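Local coordinates for protein 5-formaminoimidazole-4-carboxamide-1-(beta)-D-ribofuranosyl 5'-monophosphate synthetase (Methanocaldococcus jannaschii, PDB 2R7L) that catalyses the ATP- and formate-dependent formylation of AICAR to FAICAR in purine biosynthesis without folates, working as a homohexamer of the ATP-grasp superfamily, at residues 208-213 / 317-322; 260-265 / 326-331. One frame throughout, in Å; residues are numbered along the deposited sequence.

Contact 1: 208-213 / 317-322; sequences CIHYFY and GGTNSF. With AMZ (aminoimidazole 4-carboxamide ribonucleotide), chain F.
The imidazole of His-210 reaches from strand 205-214 to the 3-10 segment 317-321, with Thr-319 CA over one of its faces. Its CG lies anti to the residue's own carbonyl carbon (chi1 -49°), which carries the ring across. Thr-319 CG2 comes to 3.5 Å from His-210 ND1, a ring nitrogen that is buried here and has no polar partner in the model. Further along the ring, His-210 NE2 lies 3.6 Å from Gly-318 C, and this nitrogen is hydrogen-bonded to Asp-226 on strand 219-230. Phe-322 meets the imidazole obliquely, the planes at 52°, and its CE1 stands 4.0 Å from His-210 CD2, which lies at the edge of the phenyl ring. The turn belongs to the loop after strand 306-312 of the ATP-grasp fold, and it is set against the five-stranded antiparallel sheet while Gly-317 and Gly-318 line the AICAR pocket. A CB on Gly-317 would run into the ligand, and one on Gly-318 into His-210 NE2. Replacing His-210 by an alanine would probably leave Asp-226 without this hydrogen bond and open a gap beneath Thr-319. Ser-321 OG donates to Gly-318 O at 2.8 Å, almost in line with the carbonyl bond, and Ser-321 N gives that oxygen a second bond.

Contact 2: 260-265 / 326-331; sequences PVVIRE and GPYSFL. With AMZ (aminoimidazole 4-carboxamide ribonucleotide), chain B.
Val-262 opens the contact by laying its CG1 methyl against the ring of Pro-327, 3.7 Å from Pro-327 CG. This branch is anti to the carbonyl carbon (chi1 -67°), and the same methyl also reaches the phenol of Tyr-328, 4.1 Å from CE2. At Ile-263 the contact turns polar: its backbone N donates to Tyr-328 OH over 3.0 Å, with an N-H...O angle of 156° and the nitrogen near the plane of the phenol ring. Ile-263 CG2 packs on the same hydroxyl, at 3.5 Å. A water completes the grip, donating to Ile-263 O and hydrogen-bonded to Tyr-328 OH at 2.6 Å, so the phenol oxygen is tied to both the N-H and the carbonyl of one residue. Extended from CG to NE, the side chain of Arg-264 carries the guanidinium to the phosphate of an AICAR, where NE donates to OP2 at 2.8 Å and 172°; NH2 lies so close to O4 that the length of that bond is doubtful. Ser-94 and Asn-258 of a neighbouring subunit bind this same ligand. Glu-265 also turns to that subunit, hydrogen-bonding Ser-29 and Tyr-55 there. Val-262 and Ile-263 pair with an antiparallel strand of that chain as well, so the sheet runs on across the interface, beside an AICAR site formed by residues of both subunits.

How the contacts relate
Contacts 1 and 2 lie about 11 Å apart, centre to centre, and both involve the five-stranded antiparallel sheet of the ATP-grasp region. Segment 208-213 is on its central strand 205-214, whereas 260-265 comes from the end of strand 253-263, an edge strand within this chain, with strand 219-230 between the two. Along the chain the order is 208-213, 260-265, 317-322, 326-331, so the contacts interleave, and only a few residues separate the loop of contact 1 from the helix of contact 2. One connection is thus set against the sheet at two places. Contact 1 borders an AICAR site that Arg-264 of another subunit completes, and contact 2 includes the segment whose Arg-264 does the same for a neighbour's site.

Contact 1: 208-213 / 317-322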
# COMPACT_ATOMS: atom_id res chain seq x y z
N CYS A 208 12.06 -9.61 -25.76
CA CYS A 208 12.37 -10.78 -24.95
C CYS A 208 11.20 -10.96 -23.98
O CYS A 208 11.01 -10.18 -23.06
CB CYS A 208 13.69 -10.60 -24.22
SG CYS A 208 15.11 -10.19 -25.32
N ILE A 209 10.41 -12.00 -24.22
CA ILE A 209 9.16 -12.21 -23.52
C ILE A 209 9.33 -13.19 -22.36
O ILE A 209 9.74 -14.34 -22.55
CB ILE A 209 8.07 -12.71 -24.49
CG1 ILE A 209 7.96 -11.74 -25.68
CG2 ILE A 209 6.74 -12.85 -23.77
CD1 ILE A 209 7.36 -12.34 -26.94
N HIS A 210 9.03 -12.72 -21.15
CA HIS A 210 9.23 -13.54 -19.97
C HIS A 210 7.91 -14.17 -19.51
O HIS A 210 6.97 -13.48 -19.10
CB HIS A 210 9.91 -12.72 -18.86
CG HIS A 210 11.11 -11.97 -19.34
ND1 HIS A 210 12.38 -12.51 -19.35
CD2 HIS A 210 11.23 -10.72 -19.84
CE1 HIS A 210 13.23 -11.62 -19.83
NE2 HIS A 210 12.56 -10.52 -20.13
N TYR A 211 7.85 -15.49 -19.60
CA TYR A 211 6.65 -16.23 -19.21
C TYR A 211 6.88 -16.94 -17.88
O TYR A 211 8.01 -17.10 -17.43
CB TYR A 211 6.28 -17.30 -20.25
CG TYR A 211 6.07 -16.85 -21.68
CD1 TYR A 211 4.79 -16.72 -22.20
CD2 TYR A 211 7.15 -16.59 -22.53
CE1 TYR A 211 4.59 -16.34 -23.52
CE2 TYR A 211 6.96 -16.20 -23.84
CZ TYR A 211 5.67 -16.08 -24.33
OH TYR A 211 5.46 -15.70 -25.62
N PHE A 212 5.79 -17.41 -17.28
CA PHE A 212 5.87 -18.29 -16.12
C PHE A 212 4.84 -19.39 -16.30
O PHE A 212 3.65 -19.10 -16.45
CB PHE A 212 5.58 -17.52 -14.82
CG PHE A 212 5.83 -18.33 -13.57
CD1 PHE A 212 7.07 -18.32 -12.96
CD2 PHE A 212 4.83 -19.12 -13.02
CE1 PHE A 212 7.30 -19.06 -11.81
CE2 PHE A 212 5.07 -19.87 -11.87
CZ PHE A 212 6.31 -19.84 -11.27
N TYR A 213 5.29 -20.64 -16.33
CA TYR A 213 4.36 -21.77 -16.31
C TYR A 213 4.16 -22.23 -14.87
O TYR A 213 5.11 -22.64 -14.20
CB TYR A 213 4.81 -22.96 -17.16
CG TYR A 213 3.86 -24.13 -17.03
CD1 TYR A 213 2.60 -24.10 -17.62
CD2 TYR A 213 4.19 -25.25 -16.27
CE1 TYR A 213 1.71 -25.16 -17.47
CE2 TYR A 213 3.31 -26.31 -16.12
CZ TYR A 213 2.07 -26.26 -16.73
OH TYR A 213 1.20 -27.32 -16.58
N GLY A 317 17.95 -13.08 -17.90
CA GLY A 317 18.50 -11.87 -17.29
C GLY A 317 17.66 -10.62 -17.46
O GLY A 317 17.76 -9.68 -16.67
N GLY A 318 16.83 -10.59 -18.50
CA GLY A 318 16.02 -9.42 -18.80
C GLY A 318 14.90 -9.12 -17.81
O GLY A 318 14.29 -8.05 -17.86
N THR A 319 14.61 -10.09 -16.93
CA THR A 319 13.62 -9.89 -15.87
C THR A 319 14.06 -8.80 -14.91
O THR A 319 13.26 -8.27 -14.15
CB THR A 319 13.34 -11.18 -15.07
OG1 THR A 319 14.58 -11.77 -14.66
CG2 THR A 319 12.56 -12.20 -15.90
N ASN A 320 15.35 -8.46 -14.96
CA ASN A 320 15.86 -7.37 -14.15
C ASN A 320 15.23 -6.02 -14.50
O ASN A 320 15.19 -5.12 -13.67
CB ASN A 320 17.39 -7.31 -14.23
CG ASN A 320 18.06 -8.54 -13.65
OD1 ASN A 320 17.51 -9.20 -12.76
ND2 ASN A 320 19.25 -8.87 -14.15
N SER A 321 14.71 -5.89 -15.72
CA SER A 321 14.08 -4.63 -16.12
C SER A 321 12.80 -4.32 -15.33
O SER A 321 12.41 -3.16 -15.23
CB SER A 321 13.80 -4.61 -17.64
OG SER A 321 12.92 -5.65 -18.00
N PHE A 322 12.14 -5.35 -14.80
CA PHE A 322 10.96 -5.15 -13.94
C PHE A 322 11.11 -5.70 -12.51
O PHE A 322 10.25 -6.45 -12.03
CB PHE A 322 9.66 -5.61 -14.61
CG PHE A 322 9.64 -7.07 -15.01
CD1 PHE A 322 10.38 -7.53 -16.09
CD2 PHE A 322 8.84 -7.98 -14.32
CE1 PHE A 322 10.36 -8.86 -16.46
CE2 PHE A 322 8.82 -9.31 -14.69
CZ PHE A 322 9.57 -9.75 -15.76
O5 AMZ F . 20.69 -8.72 -18.64
C6 AMZ F . 20.65 -9.70 -19.39
N2 AMZ F . 19.80 -9.83 -20.41
C3A AMZ F . 21.60 -10.87 -19.20
C7A AMZ F . 21.74 -11.97 -20.02
N3 AMZ F . 21.07 -12.24 -21.14
N1 AMZ F . 22.46 -10.99 -18.20
C5 AMZ F . 23.13 -12.14 -18.38
N AMZ F . 22.69 -12.73 -19.50
C1 AMZ F . 23.16 -14.03 -20.04
C2 AMZ F . 24.36 -13.88 -20.97
C3 AMZ F . 25.54 -14.27 -20.10
O2 AMZ F . 26.50 -14.96 -20.89
O1 AMZ F . 24.20 -14.83 -22.03
O AMZ F . 23.60 -14.76 -18.88
C AMZ F . 24.92 -15.26 -19.12
C4 AMZ F . 25.64 -15.26 -17.76
O3 AMZ F . 25.65 -13.95 -17.21
P AMZ F . 26.96 -13.39 -16.53
OP1 AMZ F . 27.38 -14.10 -15.29
O4 AMZ F . 28.13 -13.45 -17.63
OP2 AMZ F . 26.71 -11.81 -16.23

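Contact 2: 260-265 / 326-331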
# COMPACT_ATOMS: atom_id res chain seq x y z
N PRO A 260 12.92 -1.55 -20.75
CA PRO A 260 11.53 -2.01 -20.73
C PRO A 260 10.81 -1.69 -22.03
O PRO A 260 11.09 -0.67 -22.66
CB PRO A 260 10.90 -1.23 -19.58
CG PRO A 260 11.80 -0.05 -19.36
CD PRO A 260 13.17 -0.45 -19.80
N VAL A 261 9.88 -2.56 -22.42
CA VAL A 261 9.09 -2.37 -23.62
C VAL A 261 7.77 -3.10 -23.42
O VAL A 261 7.70 -4.04 -22.63
CB VAL A 261 9.83 -2.94 -24.87
CG1 VAL A 261 9.91 -4.47 -24.81
CG2 VAL A 261 9.15 -2.49 -26.15
N VAL A 262 6.73 -2.64 -24.09
CA VAL A 262 5.47 -3.36 -24.12
C VAL A 262 5.15 -3.60 -25.58
O VAL A 262 5.59 -2.85 -26.44
CB VAL A 262 4.29 -2.57 -23.45
CG1 VAL A 262 4.51 -2.42 -21.94
CG2 VAL A 262 4.10 -1.21 -24.11
N ILE A 263 4.37 -4.63 -25.86
CA ILE A 263 4.03 -4.97 -27.23
C ILE A 263 2.66 -4.40 -27.58
O ILE A 263 1.86 -4.10 -26.70
CB ILE A 263 4.04 -6.50 -27.43
CG1 ILE A 263 4.32 -6.85 -28.90
CG2 ILE A 263 2.72 -7.10 -26.96
CD1 ILE A 263 4.64 -8.33 -29.12
N ARG A 264 2.42 -4.25 -28.88
CA ARG A 264 1.11 -3.88 -29.41
C ARG A 264 0.10 -4.90 -28.90
O ARG A 264 0.32 -6.11 -29.03
CB ARG A 264 1.17 -3.91 -30.93
CG ARG A 264 -0.09 -3.53 -31.67
CD ARG A 264 0.28 -3.37 -33.14
NE ARG A 264 -0.86 -3.19 -34.02
CZ ARG A 264 -0.76 -2.84 -35.30
NH1 ARG A 264 0.43 -2.62 -35.84
NH2 ARG A 264 -1.85 -2.71 -36.04
N GLU A 265 -1.00 -4.43 -28.31
CA GLU A 265 -1.89 -5.33 -27.56
C GLU A 265 -2.52 -6.43 -28.43
O GLU A 265 -2.65 -7.56 -27.99
CB GLU A 265 -2.97 -4.55 -26.80
CG GLU A 265 -3.70 -5.38 -25.72
CD GLU A 265 -4.72 -4.56 -24.93
OE1 GLU A 265 -4.30 -3.67 -24.15
OE2 GLU A 265 -5.94 -4.81 -25.09
N GLY A 326 6.18 -4.61 -13.50
CA GLY A 326 6.03 -3.97 -14.81
C GLY A 326 4.57 -3.86 -15.20
O GLY A 326 3.70 -4.25 -14.44
N PRO A 327 4.30 -3.31 -16.40
CA PRO A 327 2.95 -3.17 -16.94
C PRO A 327 2.14 -4.46 -16.97
O PRO A 327 0.96 -4.44 -16.65
CB PRO A 327 3.20 -2.66 -18.37
CG PRO A 327 4.49 -1.93 -18.29
CD PRO A 327 5.32 -2.72 -17.30
N TYR A 328 2.75 -5.57 -17.37
CA TYR A 328 2.03 -6.85 -17.41
C TYR A 328 1.87 -7.48 -16.02
O TYR A 328 0.79 -7.98 -15.69
CB TYR A 328 2.71 -7.82 -18.39
CG TYR A 328 2.70 -7.30 -19.81
CD1 TYR A 328 1.50 -7.18 -20.50
CD2 TYR A 328 3.88 -6.91 -20.44
CE1 TYR A 328 1.47 -6.68 -21.80
CE2 TYR A 328 3.86 -6.42 -21.74
CZ TYR A 328 2.65 -6.30 -22.41
OH TYR A 328 2.62 -5.81 -23.68
N SER A 329 2.93 -7.44 -15.21
CA SER A 329 2.91 -8.12 -13.91
C SER A 329 1.93 -7.45 -12.94
O SER A 329 1.33 -8.11 -12.11
CB SER A 329 4.33 -8.29 -13.32
OG SER A 329 4.83 -7.08 -12.78
N PHE A 330 1.74 -6.14 -13.11
CA PHE A 330 0.76 -5.36 -12.36
C PHE A 330 -0.67 -5.88 -12.55
O PHE A 330 -1.48 -5.83 -11.63
CB PHE A 330 0.83 -3.91 -12.84
CG PHE A 330 -0.11 -2.96 -12.13
CD1 PHE A 330 0.21 -2.45 -10.89
CD2 PHE A 330 -1.28 -2.54 -12.74
CE1 PHE A 330 -0.63 -1.57 -10.25
CE2 PHE A 330 -2.12 -1.65 -12.11
CZ PHE A 330 -1.80 -1.18 -10.86
N LEU A 331 -0.98 -6.37 -13.74
CA LEU A 331 -2.38 -6.63 -14.09
C LEU A 331 -3.08 -7.67 -13.21
O LEU A 331 -4.28 -7.54 -12.93
CB LEU A 331 -2.49 -7.01 -15.57
CG LEU A 331 -2.94 -5.97 -16.61
CD1 LEU A 331 -2.77 -4.52 -16.20
CD2 LEU A 331 -2.24 -6.23 -17.93
O5 AMZ B . 1.09 0.50 -29.16
C6 AMZ B . 0.73 1.43 -29.90
N2 AMZ B . 1.31 2.62 -29.94
C3A AMZ B . -0.44 1.25 -30.85
C7A AMZ B . -0.88 2.14 -31.80
N3 AMZ B . -0.38 3.34 -32.09
N1 AMZ B . -1.21 0.17 -30.90
C5 AMZ B . -2.12 0.38 -31.87
N AMZ B . -1.92 1.58 -32.41
C1 AMZ B . -2.72 2.20 -33.50
C2 AMZ B . -2.21 1.82 -34.90
C3 AMZ B . -3.16 0.73 -35.34
O2 AMZ B . -3.38 0.85 -36.75
O1 AMZ B . -2.35 2.98 -35.73
O AMZ B . -4.02 1.62 -33.35
C AMZ B . -4.45 1.10 -34.62
C4 AMZ B . -5.31 -0.14 -34.32
O3 AMZ B . -4.56 -1.09 -33.56
P AMZ B . -4.65 -2.63 -33.92
OP1 AMZ B . -5.99 -3.24 -33.70
O4 AMZ B . -4.22 -2.78 -35.46
OP2 AMZ B . -3.52 -3.39 -33.06
O HOH W 1 0.35 -4.96 -24.62